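Local coordinates for protein lysozyme C (Equus asinus, PDB 5XUW) that hydrolyses the beta-1,4 linkages between N-acetylmuramic acid and N-acetylglucosamine in bacterial peptidoglycan, and carries one bound calcium ion per monomer, at residues 3-11 against 121-129. Residues are numbered along the deposited sequence; the frame is centred on the assembly and turned at random.
Sequences FSKCELAHK and SEYLASCNL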
ATOM      1  N   PHE A   3       9.329   1.485   8.274  1.00 15.21           N
ATOM      2  CA  PHE A   3      10.325   1.791   7.245  1.00 14.79           C
ATOM      3  C   PHE A   3      10.742   3.255   7.303  1.00 14.50           C
ATOM      4  O   PHE A   3       9.941   4.100   7.652  1.00 14.52           O
ATOM      5  CB  PHE A   3       9.758   1.553   5.841  1.00 14.21           C
ATOM      6  CG  PHE A   3       9.658   0.121   5.445  1.00 14.23           C
ATOM      7  CD1 PHE A   3       8.554  -0.641   5.803  1.00 14.25           C
ATOM      8  CD2 PHE A   3      10.654  -0.467   4.666  1.00 14.24           C
ATOM      9  CE1 PHE A   3       8.461  -1.974   5.412  1.00 14.68           C
ATOM     10  CE2 PHE A   3      10.562  -1.789   4.267  1.00 14.38           C
ATOM     11  CZ  PHE A   3       9.468  -2.547   4.642  1.00 14.61           C
ATOM     12  N   SER A   4      11.989   3.548   6.946  1.00 14.17           N
ATOM     13  CA  SER A   4      12.345   4.903   6.532  1.00 14.61           C
ATOM     14  C   SER A   4      11.866   5.033   5.097  1.00 14.42           C
ATOM     15  O   SER A   4      11.747   4.034   4.385  1.00 14.17           O
ATOM     16  CB  SER A   4      13.850   5.168   6.595  1.00 15.03           C
ATOM     17  OG  SER A   4      14.552   4.515   5.549  1.00 15.49           O
ATOM     18  N   LYS A   5      11.619   6.261   4.665  1.00 14.86           N
ATOM     19  CA  LYS A   5      11.212   6.493   3.283  1.00 15.40           C
ATOM     20  C   LYS A   5      12.157   5.823   2.288  1.00 15.49           C
ATOM     21  O   LYS A   5      11.716   5.126   1.386  1.00 14.80           O
ATOM     22  CB  LYS A   5      11.129   7.992   3.001  1.00 16.23           C
ATOM     23  CG  LYS A   5      10.839   8.325   1.548  1.00 16.83           C
ATOM     24  CD  LYS A   5      10.305   9.735   1.383  1.00 18.05           C
ATOM     25  CE  LYS A   5      11.344  10.787   1.687  1.00 18.76           C
ATOM     26  NZ  LYS A   5      10.767  12.151   1.498  1.00 18.70           N
ATOM     27  N   CYS A   6      13.462   6.028   2.456  1.00 16.36           N
ATOM     28  CA  CYS A   6      14.432   5.474   1.502  1.00 17.43           C
ATOM     29  C   CYS A   6      14.586   3.955   1.573  1.00 16.18           C
ATOM     30  O   CYS A   6      14.796   3.299   0.544  1.00 15.20           O
ATOM     31  CB  CYS A   6      15.784   6.164   1.645  1.00 18.96           C
ATOM     32  SG  CYS A   6      15.714   7.881   1.088  1.00 21.00           S
ATOM     33  N   GLU A   7      14.485   3.397   2.778  1.00 15.35           N
ATOM     34  CA  GLU A   7      14.438   1.954   2.940  1.00 15.66           C
ATOM     35  C   GLU A   7      13.289   1.357   2.127  1.00 14.85           C
ATOM     36  O   GLU A   7      13.476   0.366   1.406  1.00 14.84           O
ATOM     37  CB  GLU A   7      14.246   1.590   4.405  1.00 16.80           C
ATOM     38  CG  GLU A   7      14.327   0.103   4.687  1.00 18.32           C
ATOM     39  CD  GLU A   7      14.025  -0.220   6.134  1.00 19.89           C
ATOM     40  OE1 GLU A   7      13.638   0.698   6.895  1.00 21.58           O
ATOM     41  OE2 GLU A   7      14.173  -1.402   6.489  1.00 21.90           O
ATOM     42  N   LEU A   8      12.106   1.954   2.256  1.00 14.64           N
ATOM     43  CA  LEU A   8      10.943   1.458   1.520  1.00 14.03           C
ATOM     44  C   LEU A   8      11.145   1.598   0.017  1.00 13.72           C
ATOM     45  O   LEU A   8      10.870   0.667  -0.731  1.00 13.83           O
ATOM     46  CB  LEU A   8       9.652   2.147   1.968  1.00 14.04           C
ATOM     47  CG  LEU A   8       8.374   1.611   1.304  1.00 14.12           C
ATOM     48  CD1 LEU A   8       8.196   0.115   1.553  1.00 14.34           C
ATOM     49  CD2 LEU A   8       7.144   2.382   1.771  1.00 14.33           C
ATOM     50  N   ALA A   9      11.662   2.747  -0.415  1.00 13.87           N
ATOM     51  CA  ALA A   9      11.915   2.987  -1.846  1.00 13.90           C
ATOM     52  C   ALA A   9      12.795   1.891  -2.465  1.00 14.24           C
ATOM     53  O   ALA A   9      12.487   1.335  -3.520  1.00 14.00           O
ATOM     54  CB  ALA A   9      12.554   4.347  -2.036  1.00 13.80           C
ATOM     55  N   HIS A  10      13.868   1.538  -1.770  1.00 15.26           N
ATOM     56  CA  HIS A  10      14.776   0.503  -2.266  1.00 16.33           C
ATOM     57  C   HIS A  10      14.184  -0.910  -2.250  1.00 16.18           C
ATOM     58  O   HIS A  10      14.406  -1.679  -3.184  1.00 15.74           O
ATOM     59  CB  HIS A  10      16.116   0.593  -1.544  1.00 17.67           C
ATOM     60  CG  HIS A  10      16.960   1.697  -2.080  1.00 19.92           C
ATOM     61  ND1 HIS A  10      17.747   1.540  -3.197  1.00 21.30           N
ATOM     62  CD2 HIS A  10      17.050   3.001  -1.734  1.00 20.45           C
ATOM     63  CE1 HIS A  10      18.334   2.685  -3.481  1.00 22.03           C
ATOM     64  NE2 HIS A  10      17.931   3.590  -2.606  1.00 21.58           N
ATOM     65  N   LYS A  11      13.418  -1.229  -1.212  1.00 16.06           N
ATOM     66  CA  LYS A  11      12.670  -2.486  -1.152  1.00 16.42           C
ATOM     67  C   LYS A  11      11.688  -2.597  -2.328  1.00 16.17           C
ATOM     68  O   LYS A  11      11.687  -3.586  -3.060  1.00 15.99           O
ATOM     69  CB  LYS A  11      11.930  -2.573   0.182  1.00 17.41           C
ATOM     70  CG  LYS A  11      11.036  -3.790   0.374  1.00 18.02           C
ATOM     71  CD  LYS A  11      11.761  -5.108   0.171  1.00 18.83           C
ATOM     72  CE  LYS A  11      10.841  -6.279   0.492  1.00 19.87           C
ATOM     73  NZ  LYS A  11      11.483  -7.600   0.242  1.00 20.38           N
ATOM     74  N   SER A 121       9.053  14.999  -7.742  1.00 16.03           N
ATOM     75  CA  SER A 121      10.376  14.926  -8.362  1.00 17.10           C
ATOM     76  C   SER A 121      11.529  14.898  -7.360  1.00 17.54           C
ATOM     77  O   SER A 121      12.558  14.288  -7.647  1.00 18.24           O
ATOM     78  CB  SER A 121      10.595  16.096  -9.331  1.00 16.91           C
ATOM     79  OG  SER A 121      10.438  17.334  -8.670  1.00 17.96           O
ATOM     80  N   GLU A 122      11.358  15.557  -6.214  1.00 17.94           N
ATOM     81  CA  GLU A 122      12.380  15.574  -5.155  1.00 19.23           C
ATOM     82  C   GLU A 122      12.036  14.661  -3.965  1.00 17.77           C
ATOM     83  O   GLU A 122      12.806  14.590  -3.004  1.00 17.01           O
ATOM     84  CB  GLU A 122      12.576  16.997  -4.634  1.00 22.17           C
ATOM     85  CG  GLU A 122      12.876  18.033  -5.711  1.00 26.46           C
ATOM     86  CD  GLU A 122      13.008  19.448  -5.161  1.00 30.20           C
ATOM     87  OE1 GLU A 122      12.725  19.678  -3.961  1.00 34.61           O
ATOM     88  OE2 GLU A 122      13.390  20.347  -5.943  1.00 33.67           O
ATOM     89  N   TYR A 123      10.907  13.958  -4.034  1.00 16.21           N
ATOM     90  CA  TYR A 123      10.392  13.180  -2.899  1.00 15.75           C
ATOM     91  C   TYR A 123      11.361  12.067  -2.477  1.00 15.88           C
ATOM     92  O   TYR A 123      11.540  11.815  -1.282  1.00 16.55           O
ATOM     93  CB  TYR A 123       8.989  12.631  -3.233  1.00 15.40           C
ATOM     94  CG  TYR A 123       8.338  11.789  -2.139  1.00 14.84           C
ATOM     95  CD1 TYR A 123       7.887  12.367  -0.948  1.00 15.14           C
ATOM     96  CD2 TYR A 123       8.161  10.418  -2.309  1.00 14.63           C
ATOM     97  CE1 TYR A 123       7.296  11.592   0.053  1.00 15.32           C
ATOM     98  CE2 TYR A 123       7.569   9.638  -1.324  1.00 15.24           C
ATOM     99  CZ  TYR A 123       7.138  10.218  -0.143  1.00 15.47           C
ATOM    100  OH  TYR A 123       6.559   9.424   0.832  1.00 15.03           O
ATOM    101  N   LEU A 124      12.002  11.422  -3.449  1.00 15.57           N
ATOM    102  CA  LEU A 124      13.008  10.391  -3.173  1.00 16.02           C
ATOM    103  C   LEU A 124      14.436  10.884  -3.430  1.00 16.51           C
ATOM    104  O   LEU A 124      15.343  10.073  -3.636  1.00 17.20           O
ATOM    105  CB  LEU A 124      12.722   9.132  -3.992  1.00 16.09           C
ATOM    106  CG  LEU A 124      11.351   8.480  -3.770  1.00 16.20           C
ATOM    107  CD1 LEU A 124      11.239   7.224  -4.624  1.00 16.74           C
ATOM    108  CD2 LEU A 124      11.101   8.187  -2.293  1.00 16.17           C
ATOM    109  N   ALA A 125      14.654  12.195  -3.345  1.00 17.91           N
ATOM    110  CA  ALA A 125      15.960  12.779  -3.665  1.00 18.55           C
ATOM    111  C   ALA A 125      17.053  12.260  -2.729  1.00 19.27           C
ATOM    112  O   ALA A 125      18.163  12.004  -3.164  1.00 19.83           O
ATOM    113  CB  ALA A 125      15.898  14.302  -3.642  1.00 19.21           C
ATOM    114  N   SER A 126      16.721  12.059  -1.459  1.00 19.91           N
ATOM    115  CA  SER A 126      17.681  11.516  -0.499  1.00 20.60           C
ATOM    116  C   SER A 126      18.011  10.029  -0.713  1.00 21.06           C
ATOM    117  O   SER A 126      18.995   9.538  -0.164  1.00 20.35           O
ATOM    118  CB  SER A 126      17.193  11.769   0.928  1.00 21.31           C
ATOM    119  OG  SER A 126      15.927  11.169   1.166  1.00 24.12           O
ATOM    120  N   CYS A 127      17.209   9.313  -1.507  1.00 20.54           N
ATOM    121  CA  CYS A 127      17.420   7.885  -1.751  1.00 22.33           C
ATOM    122  C   CYS A 127      18.291   7.566  -2.979  1.00 24.61           C
ATOM    123  O   CYS A 127      18.559   6.407  -3.231  1.00 24.01           O
ATOM    124  CB  CYS A 127      16.062   7.186  -1.902  1.00 21.69           C
ATOM    125  SG  CYS A 127      14.796   7.772  -0.753  1.00 21.89           S
ATOM    126  N   ASN A 128      18.739   8.558  -3.744  1.00 29.57           N
ATOM    127  CA  ASN A 128      19.562   8.239  -4.928  1.00 36.16           C
ATOM    128  C   ASN A 128      20.515   9.345  -5.388  1.00 42.46           C
ATOM    129  O   ASN A 128      20.282  10.529  -5.136  1.00 48.36           O
ATOM    130  CB  ASN A 128      18.674   7.727  -6.082  1.00 36.80           C
ATOM    131  CG  ASN A 128      17.297   8.370  -6.101  1.00 38.59           C
ATOM    132  OD1 ASN A 128      17.147   9.556  -5.802  1.00 41.36           O
ATOM    133  ND2 ASN A 128      16.284   7.591  -6.457  1.00 40.01           N
ATOM    134  N   LEU A 129      21.592   8.931  -6.057  1.00 47.41           N
ATOM    135  CA  LEU A 129      22.668   9.835  -6.469  1.00 52.36           C
ATOM    136  C   LEU A 129      22.268  10.661  -7.697  1.00 54.57           C
ATOM    137  O   LEU A 129      22.651  10.354  -8.829  1.00 57.68           O
ATOM    138  CB  LEU A 129      23.948   9.039  -6.754  1.00 53.36           C
TER
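Cys6, in the first turn of helix 5-14, and Cys127, in the short 3-10 segment 125-127, bring the backbones together, their CA atoms 5.0 Å apart. Their SG atoms are bonded at 2.1 Å with a chi3 of -77°, joining the two ends of the chain as in C-type lysozymes generally. On one flank of this disulfide, the Lys5 chain runs over one face of the Tyr123 ring, its CD offset toward the rim and 3.8 Å from the centroid, a CH-pi contact. A bend at chi3 (68°) turns the amine toward the Tyr123 backbone, where Lys5 NZ donates a hydrogen bond to Tyr123 O at 2.9 Å, in the carbonyl plane. The same NZ lies 4.2 Å from the Tyr123 centroid, an off-centre cation-pi contact. The Tyr123 hydroxyl is hydrogen-bonded to Glu33 OE1, while Val29 of helix 25-36 touches both Lys5 and Tyr123. Farther along the helix, His10 NE2 donates to Cys127 O at 3.0 Å; the N-H...O angle of 159° and an acceptor close to the imidazole plane indicate a well-aligned bond on a carbonyl lone pair. Ala9 CB, one helical turn on from Lys5, approaches Leu124 CD1 at 4.1 Å. Two side-chain donors thus hold backbone carbonyls of the C-terminal segment, one on each side of the covalent bridge, so its attachment to the N-terminal helix combines a disulfide with directional hydrogen bonds and a modest apolar contact.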